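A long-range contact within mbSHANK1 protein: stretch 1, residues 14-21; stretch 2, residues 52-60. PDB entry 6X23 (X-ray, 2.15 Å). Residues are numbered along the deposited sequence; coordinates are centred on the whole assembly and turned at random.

Stretch 1 (14-21) DLIIMRGD
Stretch 2, residues 52-60: GQAARAGLQ

No direct hydrogen bond joins these stretches; one water bridges them. It accepts from Met18 N (3.2 Å) and donates to Gln53 O (3.0 Å) and Gln53 OE1 (2.9 Å).

Residues 14-18 form an extended strand, with phi/psi near -130/130 at Ile16 and Ile17. A short helix starts at Gln53, after the N-cap Gly52. The axes approach to 7.5 Å at 146°, so the elements run roughly antiparallel. Ile17 CA lies 5.8 Å from Ala57 CA, and Gly20 CA 5.9 Å from Gln53 CA.

The contact buries 372 Å², both sides summed; apolar pairs form part of it. Leu15 (chi1 m, chi2 p) points toward the helical stretch; its CD2 meets CD1 of Leu59 (t, p) at 3.4 Å. Ile17 (m, t) places CG2 3.6 Å from Ala54 CA and CG1 3.9 Å from Ala57 CB. Ala57 points its CB toward the strand, 3.3 Å from Ile16 O; the methyl is small enough for this close fit.

The CA-to-CB bond of Gln53 (m, m, chi3 -21°) points toward the first stretch, its CB 3.1 Å from Met18 O. Its CG lies 3.7 Å from Gly20 N, where a CB on Gly20 would be tight.

Gly58, at phi/psi 95/16, closes a Schellman motif. Its N bonds Ala55 O (3.0 Å), and Leu59 N bonds Ala54 O (3.1 Å). This positive phi suits glycine.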

# COMPACT_ATOMS: atom_id res chain seq x y z
N ASP A 14 -8.51 -2.54 7.31
CA ASP A 14 -7.34 -1.94 7.96
C ASP A 14 -6.26 -3.00 8.05
O ASP A 14 -6.55 -4.16 8.24
CB ASP A 14 -7.69 -1.43 9.35
CG ASP A 14 -8.74 -0.34 9.31
OD1 ASP A 14 -8.35 0.82 9.10
OD2 ASP A 14 -9.95 -0.62 9.46
N LEU A 15 -5.00 -2.61 7.89
CA LEU A 15 -3.88 -3.54 7.95
C LEU A 15 -2.76 -2.90 8.74
O LEU A 15 -2.58 -1.68 8.68
CB LEU A 15 -3.36 -3.87 6.55
CG LEU A 15 -3.93 -4.90 5.61
CD1 LEU A 15 -5.33 -4.55 5.30
CD2 LEU A 15 -3.08 -4.85 4.35
N ILE A 16 -1.99 -3.72 9.47
CA ILE A 16 -0.80 -3.30 10.19
C ILE A 16 0.33 -4.23 9.80
O ILE A 16 0.17 -5.46 9.83
CB ILE A 16 -0.98 -3.29 11.72
CG1 ILE A 16 -2.12 -2.35 12.11
CG2 ILE A 16 0.27 -2.76 12.39
CD1 ILE A 16 -2.41 -2.31 13.59
N ILE A 17 1.46 -3.66 9.40
CA ILE A 17 2.57 -4.38 8.81
C ILE A 17 3.85 -3.97 9.52
O ILE A 17 4.16 -2.77 9.60
CB ILE A 17 2.69 -4.12 7.30
CG1 ILE A 17 1.31 -4.04 6.65
CG2 ILE A 17 3.48 -5.22 6.64
CD1 ILE A 17 1.35 -3.84 5.14
N MET A 18 4.59 -4.94 10.05
CA MET A 18 5.91 -4.74 10.64
C MET A 18 6.92 -4.70 9.50
O MET A 18 6.80 -5.46 8.53
CB MET A 18 6.26 -5.89 11.59
CG MET A 18 5.25 -6.18 12.72
SD MET A 18 5.09 -4.93 13.99
CE MET A 18 3.75 -5.56 15.02
N ARG A 19 7.92 -3.84 9.61
CA ARG A 19 8.93 -3.77 8.56
C ARG A 19 9.84 -4.98 8.63
O ARG A 19 10.26 -5.38 9.72
CB ARG A 19 9.76 -2.48 8.66
CG ARG A 19 10.73 -2.32 7.49
CD ARG A 19 11.49 -1.01 7.55
NE ARG A 19 10.59 0.11 7.71
CZ ARG A 19 10.30 0.99 6.76
NH1 ARG A 19 10.86 0.86 5.56
NH2 ARG A 19 9.46 2.00 7.01
N GLY A 20 10.14 -5.57 7.48
CA GLY A 20 11.11 -6.64 7.41
C GLY A 20 12.51 -6.09 7.26
O GLY A 20 12.77 -4.91 7.51
N ASP A 21 13.43 -6.94 6.83
CA ASP A 21 14.80 -6.46 6.66
C ASP A 21 15.07 -5.97 5.25
O ASP A 21 16.09 -5.32 5.01
CB ASP A 21 15.79 -7.55 7.03
CG ASP A 21 15.48 -8.17 8.37
OD1 ASP A 21 14.95 -7.44 9.24
OD2 ASP A 21 15.75 -9.38 8.55
N GLY A 52 7.30 -12.00 2.23
CA GLY A 52 7.51 -10.75 2.93
C GLY A 52 6.43 -10.39 3.97
O GLY A 52 5.37 -11.01 4.09
N GLN A 53 6.70 -9.32 4.71
CA GLN A 53 5.85 -8.92 5.83
C GLN A 53 4.46 -8.44 5.39
O GLN A 53 3.49 -8.63 6.14
CB GLN A 53 6.56 -7.83 6.62
CG GLN A 53 7.72 -8.34 7.44
CD GLN A 53 7.26 -9.25 8.56
OE1 GLN A 53 6.09 -9.23 8.96
NE2 GLN A 53 8.17 -10.08 9.05
N ALA A 54 4.34 -7.80 4.22
CA ALA A 54 3.01 -7.37 3.77
C ALA A 54 2.12 -8.56 3.50
O ALA A 54 0.98 -8.61 3.97
CB ALA A 54 3.11 -6.49 2.51
N ALA A 55 2.62 -9.54 2.74
CA ALA A 55 1.85 -10.76 2.51
C ALA A 55 1.42 -11.38 3.82
O ALA A 55 0.27 -11.82 3.95
CB ALA A 55 2.67 -11.78 1.71
N ARG A 56 2.32 -11.38 4.81
CA ARG A 56 2.00 -11.95 6.12
C ARG A 56 0.88 -11.17 6.80
O ARG A 56 0.08 -11.76 7.54
CB ARG A 56 3.24 -12.00 7.01
CG ARG A 56 3.03 -12.93 8.21
CD ARG A 56 4.23 -13.01 9.17
NE ARG A 56 4.83 -14.35 9.13
CZ ARG A 56 4.68 -15.29 10.07
NH1 ARG A 56 3.96 -15.02 11.15
NH2 ARG A 56 5.25 -16.48 9.92
N ALA A 57 0.79 -9.87 6.56
CA ALA A 57 -0.31 -9.12 7.13
C ALA A 57 -1.54 -9.11 6.24
O ALA A 57 -2.58 -8.57 6.63
CB ALA A 57 0.13 -7.69 7.42
N GLY A 58 -1.46 -9.70 5.06
CA GLY A 58 -2.63 -9.87 4.23
C GLY A 58 -2.85 -8.79 3.21
O GLY A 58 -3.97 -8.65 2.70
N LEU A 59 -1.84 -7.99 2.92
CA LEU A 59 -1.91 -7.12 1.76
C LEU A 59 -1.98 -8.00 0.52
O LEU A 59 -1.35 -9.05 0.46
CB LEU A 59 -0.68 -6.21 1.72
CG LEU A 59 -0.84 -5.07 0.72
CD1 LEU A 59 -1.92 -4.12 1.23
CD2 LEU A 59 0.46 -4.35 0.48
N GLN A 60 -2.78 -7.60 -0.47
CA GLN A 60 -2.85 -8.39 -1.68
C GLN A 60 -2.75 -7.50 -2.90
O GLN A 60 -3.13 -6.32 -2.86
CB GLN A 60 -4.14 -9.21 -1.79
CG GLN A 60 -4.61 -9.79 -0.49
CD GLN A 60 -5.62 -10.90 -0.70
OE1 GLN A 60 -6.82 -10.68 -0.70
NE2 GLN A 60 -5.12 -12.11 -0.88
O HOH W 1 3.59 -7.85 9.07